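PDB 5J7O: major capsid protein from Faustovirus, which forms, as trimers of a double jelly-roll subunit, the building block of the icosahedral capsid of a large double-stranded DNA virus. Local coordinates for residues F96-V107 with N391-V401; I408-T416 with K614-S622. All coordinates share one frame; numbering follows the deposited sequence.

From the N terminus, strand 99-109 is the first of the paired strands met, and it joins the distant strand 389-401, so interaction 1 closes a loop of 283 residues. Helix 403-412 follows directly on that second strand; the end of this helix and the start of strand 415-428 open interaction 2, which closes 197 residues later, near the modelled C-terminal end, on strand 607-620. The two contacts therefore run in series, neither nested nor crossed, with centres about 20 Å apart. Interaction 1 pairs strands of one sheet, interaction 2 the edge of another, consistent with the two jelly-rolls of the subunit. They also meet directly: the Phe99 ring packs on Ile410 and Tyr409 of the connecting helix.

Interaction 1 of 2, residues F96-V107 with N391-V401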
loop_
_atom_site.group_PDB
_atom_site.type_symbol
_atom_site.label_atom_id
_atom_site.label_comp_id
_atom_site.label_asym_id
_atom_site.label_seq_id
_atom_site.Cartn_x
_atom_site.Cartn_y
_atom_site.Cartn_z
ATOM N N PHE B 96 3.141 -35.172 22.211
ATOM C CA PHE B 96 4.507 -34.749 21.938
ATOM C C PHE B 96 5.014 -33.835 23.046
ATOM O O PHE B 96 5.835 -34.246 23.872
ATOM C CB PHE B 96 4.583 -34.048 20.580
ATOM C CG PHE B 96 5.983 -33.833 20.079
ATOM C CD1 PHE B 96 7.037 -34.588 20.567
ATOM C CD2 PHE B 96 6.244 -32.870 19.118
ATOM C CE1 PHE B 96 8.324 -34.387 20.103
ATOM C CE2 PHE B 96 7.529 -32.663 18.652
ATOM C CZ PHE B 96 8.570 -33.423 19.145
ATOM N N GLY B 97 4.529 -32.592 23.074
ATOM C CA GLY B 97 4.969 -31.643 24.075
ATOM C C GLY B 97 4.089 -31.637 25.312
ATOM O O GLY B 97 3.056 -32.300 25.380
ATOM N N ASP B 98 4.532 -30.874 26.314
ATOM C CA ASP B 98 3.697 -30.640 27.486
ATOM C C ASP B 98 2.485 -29.789 27.133
ATOM O O ASP B 98 1.433 -29.909 27.771
ATOM C CB ASP B 98 4.515 -29.967 28.589
ATOM C CG ASP B 98 5.739 -30.771 28.980
ATOM O OD1 ASP B 98 5.612 -32.001 29.153
ATOM O OD2 ASP B 98 6.829 -30.174 29.107
ATOM N N PHE B 99 2.621 -28.927 26.129
ATOM C CA PHE B 99 1.541 -28.086 25.641
ATOM C C PHE B 99 1.576 -28.103 24.120
ATOM O O PHE B 99 2.609 -28.393 23.511
ATOM C CB PHE B 99 1.664 -26.639 26.153
ATOM C CG PHE B 99 1.708 -26.516 27.652
ATOM C CD1 PHE B 99 2.881 -26.761 28.348
ATOM C CD2 PHE B 99 0.583 -26.129 28.360
ATOM C CE1 PHE B 99 2.924 -26.645 29.725
ATOM C CE2 PHE B 99 0.620 -26.010 29.737
ATOM C CZ PHE B 99 1.791 -26.271 30.419
ATOM N N PHE B 100 0.438 -27.795 23.501
ATOM C CA PHE B 100 0.398 -27.562 22.065
ATOM C C PHE B 100 -0.253 -26.215 21.792
ATOM O O PHE B 100 -1.140 -25.772 22.527
ATOM C CB PHE B 100 -0.322 -28.693 21.296
ATOM C CG PHE B 100 -1.682 -29.050 21.832
ATOM C CD1 PHE B 100 -1.820 -30.009 22.823
ATOM C CD2 PHE B 100 -2.823 -28.462 21.312
ATOM C CE1 PHE B 100 -3.069 -30.354 23.305
ATOM C CE2 PHE B 100 -4.076 -28.803 21.790
ATOM C CZ PHE B 100 -4.198 -29.750 22.787
ATOM N N SER B 101 0.212 -25.558 20.728
ATOM C CA SER B 101 -0.143 -24.167 20.477
ATOM C C SER B 101 -0.678 -23.961 19.065
ATOM O O SER B 101 -1.678 -24.574 18.677
ATOM C CB SER B 101 1.070 -23.267 20.723
ATOM O OG SER B 101 0.698 -21.901 20.768
ATOM N N ASP B 102 -0.017 -23.101 18.291
ATOM C CA ASP B 102 -0.533 -22.708 16.986
ATOM C C ASP B 102 -0.521 -23.882 16.012
ATOM O O ASP B 102 0.339 -24.765 16.069
ATOM C CB ASP B 102 0.282 -21.544 16.419
ATOM C CG ASP B 102 1.768 -21.838 16.368
ATOM O OD1 ASP B 102 2.408 -21.848 17.441
ATOM O OD2 ASP B 102 2.299 -22.046 15.256
ATOM N N MET B 103 -1.499 -23.881 15.108
ATOM C CA MET B 103 -1.684 -24.958 14.146
ATOM C C MET B 103 -1.844 -24.385 12.747
ATOM O O MET B 103 -2.466 -23.334 12.562
ATOM C CB MET B 103 -2.904 -25.818 14.499
ATOM C CG MET B 103 -2.801 -26.514 15.846
ATOM S SD MET B 103 -4.213 -27.581 16.191
ATOM C CE MET B 103 -3.730 -28.266 17.774
ATOM N N VAL B 104 -1.281 -25.085 11.767
ATOM C CA VAL B 104 -1.378 -24.692 10.366
ATOM C C VAL B 104 -1.414 -25.960 9.524
ATOM O O VAL B 104 -0.727 -26.940 9.826
ATOM C CB VAL B 104 -0.217 -23.752 9.965
ATOM C CG1 VAL B 104 1.128 -24.456 10.076
ATOM C CG2 VAL B 104 -0.429 -23.195 8.572
ATOM N N VAL B 105 -2.238 -25.950 8.480
ATOM C CA VAL B 105 -2.508 -27.136 7.675
ATOM C C VAL B 105 -1.945 -26.917 6.278
ATOM O O VAL B 105 -2.338 -25.974 5.581
ATOM C CB VAL B 105 -4.010 -27.451 7.616
ATOM C CG1 VAL B 105 -4.266 -28.619 6.683
ATOM C CG2 VAL B 105 -4.546 -27.750 9.004
ATOM N N HIS B 106 -1.029 -27.791 5.870
ATOM C CA HIS B 106 -0.487 -27.764 4.519
ATOM C C HIS B 106 -1.450 -28.479 3.578
ATOM O O HIS B 106 -1.761 -29.655 3.783
ATOM C CB HIS B 106 0.889 -28.425 4.484
ATOM C CG HIS B 106 1.465 -28.558 3.108
ATOM N ND1 HIS B 106 2.261 -29.621 2.734
ATOM C CD2 HIS B 106 1.365 -27.762 2.018
ATOM C CE1 HIS B 106 2.623 -29.475 1.473
ATOM N NE2 HIS B 106 2.093 -28.355 1.014
ATOM N N VAL B 107 -1.931 -27.771 2.559
ATOM C CA VAL B 107 -2.798 -28.346 1.538
ATOM C C VAL B 107 -2.084 -28.254 0.198
ATOM O O VAL B 107 -1.489 -27.222 -0.127
ATOM C CB VAL B 107 -4.168 -27.640 1.474
ATOM C CG1 VAL B 107 -5.111 -28.401 0.551
ATOM C CG2 VAL B 107 -4.763 -27.503 2.865
ATOM N N ASN B 391 -1.634 -33.774 -0.976
ATOM C CA ASN B 391 -1.118 -33.885 0.380
ATOM C C ASN B 391 -1.885 -32.938 1.289
ATOM O O ASN B 391 -2.209 -31.816 0.894
ATOM C CB ASN B 391 0.383 -33.570 0.436
ATOM C CG ASN B 391 0.946 -33.657 1.841
ATOM O OD1 ASN B 391 1.045 -34.742 2.415
ATOM N ND2 ASN B 391 1.325 -32.514 2.400
ATOM N N ILE B 392 -2.178 -33.403 2.502
ATOM C CA ILE B 392 -2.703 -32.531 3.545
ATOM C C ILE B 392 -2.178 -33.009 4.895
ATOM O O ILE B 392 -2.323 -34.180 5.262
ATOM C CB ILE B 392 -4.244 -32.450 3.504
ATOM C CG1 ILE B 392 -4.746 -31.376 4.470
ATOM C CG2 ILE B 392 -4.892 -33.795 3.804
ATOM C CD1 ILE B 392 -6.199 -31.007 4.274
ATOM N N GLU B 393 -1.525 -32.107 5.626
ATOM C CA GLU B 393 -0.895 -32.434 6.896
ATOM C C GLU B 393 -1.122 -31.297 7.878
ATOM O O GLU B 393 -1.096 -30.123 7.497
ATOM C CB GLU B 393 0.612 -32.684 6.730
ATOM C CG GLU B 393 0.971 -34.043 6.151
ATOM C CD GLU B 393 2.463 -34.198 5.918
ATOM O OE1 GLU B 393 3.037 -33.381 5.167
ATOM O OE2 GLU B 393 3.063 -35.131 6.492
ATOM N N LEU B 394 -1.340 -31.650 9.141
ATOM C CA LEU B 394 -1.537 -30.675 10.205
ATOM C C LEU B 394 -0.218 -30.448 10.931
ATOM O O LEU B 394 0.386 -31.399 11.441
ATOM C CB LEU B 394 -2.610 -31.141 11.189
ATOM C CG LEU B 394 -2.736 -30.293 12.457
ATOM C CD1 LEU B 394 -3.111 -28.857 12.119
ATOM C CD2 LEU B 394 -3.738 -30.901 13.426
ATOM N N TYR B 395 0.223 -29.196 10.979
ATOM C CA TYR B 395 1.429 -28.806 11.697
ATOM C C TYR B 395 1.034 -28.254 13.060
ATOM O O TYR B 395 0.200 -27.348 13.148
ATOM C CB TYR B 395 2.224 -27.762 10.911
ATOM C CG TYR B 395 2.920 -28.292 9.676
ATOM C CD1 TYR B 395 2.206 -28.917 8.662
ATOM C CD2 TYR B 395 4.291 -28.148 9.516
ATOM C CE1 TYR B 395 2.840 -29.398 7.532
ATOM C CE2 TYR B 395 4.934 -28.623 8.389
ATOM C CZ TYR B 395 4.203 -29.247 7.400
ATOM O OH TYR B 395 4.837 -29.723 6.276
ATOM N N ILE B 396 1.629 -28.801 14.116
ATOM C CA ILE B 396 1.294 -28.435 15.488
ATOM C C ILE B 396 2.566 -28.012 16.204
ATOM O O ILE B 396 3.546 -28.767 16.236
ATOM C CB ILE B 396 0.619 -29.596 16.242
ATOM C CG1 ILE B 396 -0.555 -30.153 15.435
ATOM C CG2 ILE B 396 0.154 -29.137 17.616
ATOM C CD1 ILE B 396 -1.090 -31.459 15.972
ATOM N N ASN B 397 2.551 -26.815 16.781
ATOM C CA ASN B 397 3.651 -26.365 17.620
ATOM C C ASN B 397 3.530 -27.008 18.995
ATOM O O ASN B 397 2.460 -26.976 19.611
ATOM C CB ASN B 397 3.649 -24.841 17.740
ATOM C CG ASN B 397 4.917 -24.304 18.373
ATOM O OD1 ASN B 397 5.896 -25.030 18.540
ATOM N ND2 ASN B 397 4.908 -23.023 18.722
ATOM N N ASN B 398 4.622 -27.600 19.471
ATOM C CA ASN B 398 4.645 -28.301 20.747
ATOM C C ASN B 398 5.613 -27.609 21.693
ATOM O O ASN B 398 6.787 -27.422 21.358
ATOM C CB ASN B 398 5.038 -29.768 20.561
ATOM C CG ASN B 398 3.907 -30.602 20.003
ATOM O OD1 ASN B 398 3.171 -31.247 20.751
ATOM N ND2 ASN B 398 3.752 -30.588 18.685
ATOM N N ILE B 399 5.121 -27.242 22.873
ATOM C CA ILE B 399 5.893 -26.495 23.860
ATOM C C ILE B 399 6.344 -27.448 24.959
ATOM O O ILE B 399 5.545 -28.239 25.474
ATOM C CB ILE B 399 5.071 -25.332 24.439
ATOM C CG1 ILE B 399 4.755 -24.312 23.342
ATOM C CG2 ILE B 399 5.805 -24.673 25.596
ATOM C CD1 ILE B 399 4.006 -23.095 23.836
ATOM N N PHE B 400 7.623 -27.370 25.317
ATOM C CA PHE B 400 8.211 -28.189 26.366
ATOM C C PHE B 400 8.665 -27.292 27.509
ATOM O O PHE B 400 9.247 -26.228 27.278
ATOM C CB PHE B 400 9.398 -29.002 25.834
ATOM C CG PHE B 400 9.048 -29.912 24.691
ATOM C CD1 PHE B 400 8.975 -29.424 23.395
ATOM C CD2 PHE B 400 8.798 -31.256 24.908
ATOM C CE1 PHE B 400 8.653 -30.258 22.341
ATOM C CE2 PHE B 400 8.477 -32.096 23.858
ATOM C CZ PHE B 400 8.404 -31.596 22.574
ATOM N N VAL B 401 8.390 -27.720 28.742
ATOM C CA VAL B 401 8.766 -26.980 29.940
ATOM C C VAL B 401 9.370 -27.953 30.944
ATOM O O VAL B 401 9.264 -29.173 30.805
ATOM C CB VAL B 401 7.570 -26.230 30.569
ATOM C CG1 VAL B 401 7.029 -25.180 29.607
ATOM C CG2 VAL B 401 6.479 -27.212 30.969
HETATM O O HOH W 1 3.787 -31.110 4.186
#
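The Phe400 ring turns its edge to one face of the Phe96 ring, a T-shaped pair with planes at 85° and Phe400 CZ over the centre. One face of Phe400 carries Gly97 CA in a CH-pi contact, 3.9 Å from the ring centroid. In-plane at the edge of the Phe99 ring sits Val401 CG2; at that of Tyr395, a water bonded to its OH (2.7 Å). This water also bonds His106 ND1 and donates to Glu393 OE1 (2.6 Å), while Lys75 pairs with OE2 of Glu393. These residues belong to two antiparallel strands of a jelly-roll sheet, with two beta bulges: Asp98 and Phe99 both face Ile399, and the register slips by one between Phe100 and Met103. At the second, Asn397 ND2 meets Asp102 OD1 at 3.0 Å on its syn side; Tyr548 of the second subunit bonds OD2. Asp98 OD2 takes the N-H of Val401 almost straight (2.9 Å, 175°) through its anti lone pair. With CG of Asn398 anti to its carbonyl carbon (chi1 -76°), the amide reaches Gly97, whose N donates to OD1 at 3.0 Å. On the Met103 and Ile396 face, Val105 CG1 and CG2 touch Ile392 CG1 and Leu394 CD1, both at 3.6 Å.

Interaction 2 of 2, residues I408-T416 with K614-S622; sequences IYIKRIGFT and KCINFLLIS
A helix-to-strand turn, where helix 403-412 gives way to strand 415-428, meets the end of strand 607-620 and the residues just after it, Ile621 set against the turn and Thr416 paired with Leu619. Ile621 points its CB toward the turn: CG2 lies 3.2 Å from Ile410 O, and CG1 packs on Ile413 CG2 at 3.9 Å, the two side chains crossing at about a right angle. CG2 of Ile621 sits between its own backbone N and carbonyl carbon, which directs this methyl at the carbonyls of Ile410 and Gly414. One turn back in the helix, Ile410 CG2 rests 3.6 Å from Ser622 C. Gly414 breaks the helical course with a positive phi of 75°, and its O receives a weak bond from Ile621 N. From here the segments run as antiparallel strands at the margin of a four-stranded sheet in one jelly-roll. Thr416 N donates to Leu619 O at 3.0 Å; the return bond, Leu619 N to Thr416 O, is weak. On this hydrogen-bonded pair Thr416 CG2 lies alongside Leu619 CB, 3.6 Å away, the side chains pointing the same way. Phe415 CB touches Leu620 CD2 at 4.0 Å, and the Phe415 ring approaches that of Phe618 loosely, CD2 to CD1 4.2 Å. On the helical side, Arg412 forms a salt bridge with Asp43 of the third subunit, and Tyr409 OH bonds Ser61 N there.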
loop_
_atom_site.group_PDB
_atom_site.type_symbol
_atom_site.label_atom_id
_atom_site.label_comp_id
_atom_site.label_asym_id
_atom_site.label_seq_id
_atom_site.Cartn_x
_atom_site.Cartn_y
_atom_site.Cartn_z
ATOM N N ILE B 408 3.703 -27.795 38.945
ATOM C CA ILE B 408 3.216 -26.662 39.728
ATOM C C ILE B 408 2.110 -25.931 38.977
ATOM O O ILE B 408 1.066 -25.595 39.548
ATOM C CB ILE B 408 4.377 -25.716 40.083
ATOM C CG1 ILE B 408 5.318 -26.378 41.093
ATOM C CG2 ILE B 408 3.847 -24.397 40.628
ATOM C CD1 ILE B 408 6.554 -25.562 41.393
ATOM N N TYR B 409 2.320 -25.680 37.683
ATOM C CA TYR B 409 1.347 -24.933 36.892
ATOM C C TYR B 409 0.040 -25.704 36.752
ATOM O O TYR B 409 -1.047 -25.137 36.913
ATOM C CB TYR B 409 1.938 -24.611 35.518
ATOM C CG TYR B 409 1.084 -23.708 34.655
ATOM C CD1 TYR B 409 1.167 -22.328 34.771
ATOM C CD2 TYR B 409 0.211 -24.237 33.713
ATOM C CE1 TYR B 409 0.396 -21.497 33.980
ATOM C CE2 TYR B 409 -0.564 -23.414 32.918
ATOM C CZ TYR B 409 -0.468 -22.046 33.056
ATOM O OH TYR B 409 -1.237 -21.223 32.266
ATOM N N ILE B 410 0.128 -27.001 36.452
ATOM C CA ILE B 410 -1.074 -27.809 36.268
ATOM C C ILE B 410 -1.859 -27.918 37.573
ATOM O O ILE B 410 -3.093 -28.020 37.559
ATOM C CB ILE B 410 -0.692 -29.190 35.691
ATOM C CG1 ILE B 410 -0.622 -29.141 34.159
ATOM C CG2 ILE B 410 -1.670 -30.271 36.125
ATOM C CD1 ILE B 410 0.504 -28.299 33.593
ATOM N N LYS B 411 -1.175 -27.858 38.716
ATOM C CA LYS B 411 -1.831 -27.945 40.016
ATOM C C LYS B 411 -2.325 -26.602 40.543
ATOM O O LYS B 411 -3.015 -26.578 41.566
ATOM C CB LYS B 411 -0.881 -28.562 41.051
ATOM C CG LYS B 411 -0.618 -30.049 40.868
ATOM C CD LYS B 411 0.501 -30.520 41.788
ATOM C CE LYS B 411 0.913 -31.952 41.480
ATOM N NZ LYS B 411 2.096 -32.375 42.280
ATOM N N ARG B 412 -1.999 -25.489 39.881
ATOM C CA ARG B 412 -2.300 -24.171 40.428
ATOM C C ARG B 412 -3.001 -23.214 39.473
ATOM O O ARG B 412 -3.642 -22.271 39.954
ATOM C CB ARG B 412 -1.013 -23.497 40.931
ATOM C CG ARG B 412 -0.447 -24.116 42.199
ATOM C CD ARG B 412 -0.672 -23.215 43.402
ATOM N NE ARG B 412 -0.383 -23.900 44.660
ATOM C CZ ARG B 412 -1.315 -24.342 45.499
ATOM N NH1 ARG B 412 -2.600 -24.166 45.221
ATOM N NH2 ARG B 412 -0.962 -24.955 46.621
ATOM N N ILE B 413 -2.908 -23.406 38.155
ATOM C CA ILE B 413 -3.515 -22.441 37.240
ATOM C C ILE B 413 -5.035 -22.478 37.338
ATOM O O ILE B 413 -5.705 -21.468 37.092
ATOM C CB ILE B 413 -3.033 -22.686 35.797
ATOM C CG1 ILE B 413 -3.414 -21.508 34.896
ATOM C CG2 ILE B 413 -3.605 -23.981 35.243
ATOM C CD1 ILE B 413 -2.753 -20.202 35.282
ATOM N N GLY B 414 -5.606 -23.621 37.710
ATOM C CA GLY B 414 -7.044 -23.735 37.843
ATOM C C GLY B 414 -7.772 -23.819 36.518
ATOM O O GLY B 414 -8.269 -24.885 36.142
ATOM N N PHE B 415 -7.839 -22.703 35.795
ATOM C CA PHE B 415 -8.597 -22.644 34.556
ATOM C C PHE B 415 -7.937 -21.654 33.607
ATOM O O PHE B 415 -7.033 -20.904 33.984
ATOM C CB PHE B 415 -10.058 -22.254 34.813
ATOM C CG PHE B 415 -10.229 -20.858 35.349
ATOM C CD1 PHE B 415 -9.983 -20.576 36.684
ATOM C CD2 PHE B 415 -10.647 -19.828 34.520
ATOM C CE1 PHE B 415 -10.141 -19.294 37.178
ATOM C CE2 PHE B 415 -10.809 -18.544 35.011
ATOM C CZ PHE B 415 -10.555 -18.278 36.342
ATOM N N THR B 416 -8.404 -21.664 32.361
ATOM C CA THR B 416 -7.959 -20.723 31.344
ATOM C C THR B 416 -9.166 -20.159 30.610
ATOM O O THR B 416 -10.123 -20.883 30.318
ATOM C CB THR B 416 -7.002 -21.378 30.333
ATOM O OG1 THR B 416 -6.777 -20.479 29.239
ATOM C CG2 THR B 416 -7.576 -22.681 29.801
ATOM N N LYS B 614 -17.697 -13.435 18.929
ATOM C CA LYS B 614 -16.594 -14.007 19.689
ATOM C C LYS B 614 -16.988 -13.994 21.160
ATOM O O LYS B 614 -17.065 -12.927 21.780
ATOM C CB LYS B 614 -15.300 -13.231 19.452
ATOM C CG LYS B 614 -14.751 -13.371 18.043
ATOM C CD LYS B 614 -14.377 -14.811 17.744
ATOM C CE LYS B 614 -13.257 -15.287 18.650
ATOM N NZ LYS B 614 -12.038 -14.444 18.510
ATOM N N CYS B 615 -17.242 -15.173 21.714
ATOM C CA CYS B 615 -17.720 -15.305 23.080
ATOM C C CYS B 615 -16.593 -15.731 24.013
ATOM O O CYS B 615 -15.532 -16.186 23.582
ATOM C CB CYS B 615 -18.872 -16.311 23.154
ATOM S SG CYS B 615 -20.305 -15.872 22.144
ATOM N N ILE B 616 -16.841 -15.570 25.309
ATOM C CA ILE B 616 -15.903 -15.949 26.359
ATOM C C ILE B 616 -16.415 -17.215 27.025
ATOM O O ILE B 616 -17.586 -17.286 27.422
ATOM C CB ILE B 616 -15.724 -14.825 27.395
ATOM C CG1 ILE B 616 -14.950 -13.653 26.792
ATOM C CG2 ILE B 616 -15.019 -15.351 28.638
ATOM C CD1 ILE B 616 -14.706 -12.522 27.769
ATOM N N ASN B 617 -15.546 -18.215 27.141
ATOM C CA ASN B 617 -15.839 -19.403 27.928
ATOM C C ASN B 617 -14.591 -19.742 28.735
ATOM O O ASN B 617 -13.647 -18.951 28.820
ATOM C CB ASN B 617 -16.303 -20.559 27.033
ATOM C CG ASN B 617 -17.138 -21.579 27.789
ATOM O OD1 ASN B 617 -16.905 -21.835 28.971
ATOM N ND2 ASN B 617 -18.119 -22.159 27.113
ATOM N N PHE B 618 -14.585 -20.931 29.333
ATOM C CA PHE B 618 -13.536 -21.324 30.259
ATOM C C PHE B 618 -13.169 -22.778 30.005
ATOM O O PHE B 618 -13.899 -23.518 29.342
ATOM C CB PHE B 618 -13.981 -21.115 31.714
ATOM C CG PHE B 618 -14.731 -19.830 31.934
ATOM C CD1 PHE B 618 -14.059 -18.670 32.275
ATOM C CD2 PHE B 618 -16.107 -19.777 31.783
ATOM C CE1 PHE B 618 -14.741 -17.484 32.468
ATOM C CE2 PHE B 618 -16.795 -18.593 31.970
ATOM C CZ PHE B 618 -16.110 -17.445 32.316
ATOM N N LEU B 619 -12.017 -23.182 30.538
ATOM C CA LEU B 619 -11.506 -24.534 30.343
ATOM C C LEU B 619 -10.800 -24.972 31.616
ATOM O O LEU B 619 -9.843 -24.323 32.050
ATOM C CB LEU B 619 -10.549 -24.593 29.148
ATOM C CG LEU B 619 -10.340 -25.952 28.479
ATOM C CD1 LEU B 619 -11.607 -26.390 27.761
ATOM C CD2 LEU B 619 -9.163 -25.902 27.518
ATOM N N LEU B 620 -11.269 -26.065 32.214
ATOM C CA LEU B 620 -10.653 -26.564 33.431
ATOM C C LEU B 620 -9.380 -27.343 33.111
ATOM O O LEU B 620 -9.138 -27.764 31.976
ATOM C CB LEU B 620 -11.625 -27.450 34.213
ATOM C CG LEU B 620 -12.824 -26.763 34.875
ATOM C CD1 LEU B 620 -13.434 -27.669 35.935
ATOM C CD2 LEU B 620 -12.427 -25.422 35.473
ATOM N N ILE B 621 -8.562 -27.536 34.145
ATOM C CA ILE B 621 -7.253 -28.161 34.007
ATOM C C ILE B 621 -7.309 -29.560 34.609
ATOM O O ILE B 621 -8.331 -29.959 35.178
ATOM C CB ILE B 621 -6.168 -27.291 34.673
ATOM C CG1 ILE B 621 -4.849 -27.376 33.902
ATOM C CG2 ILE B 621 -5.998 -27.654 36.150
ATOM C CD1 ILE B 621 -4.860 -26.591 32.606
ATOM N N SER B 622 -6.226 -30.322 34.477
ATOM C CA SER B 622 -6.157 -31.650 35.080
ATOM C C SER B 622 -4.878 -31.823 35.893
ATOM O O SER B 622 -4.784 -32.711 36.741
ATOM C CB SER B 622 -6.243 -32.738 34.008
ATOM O OG SER B 622 -5.014 -32.871 33.318
#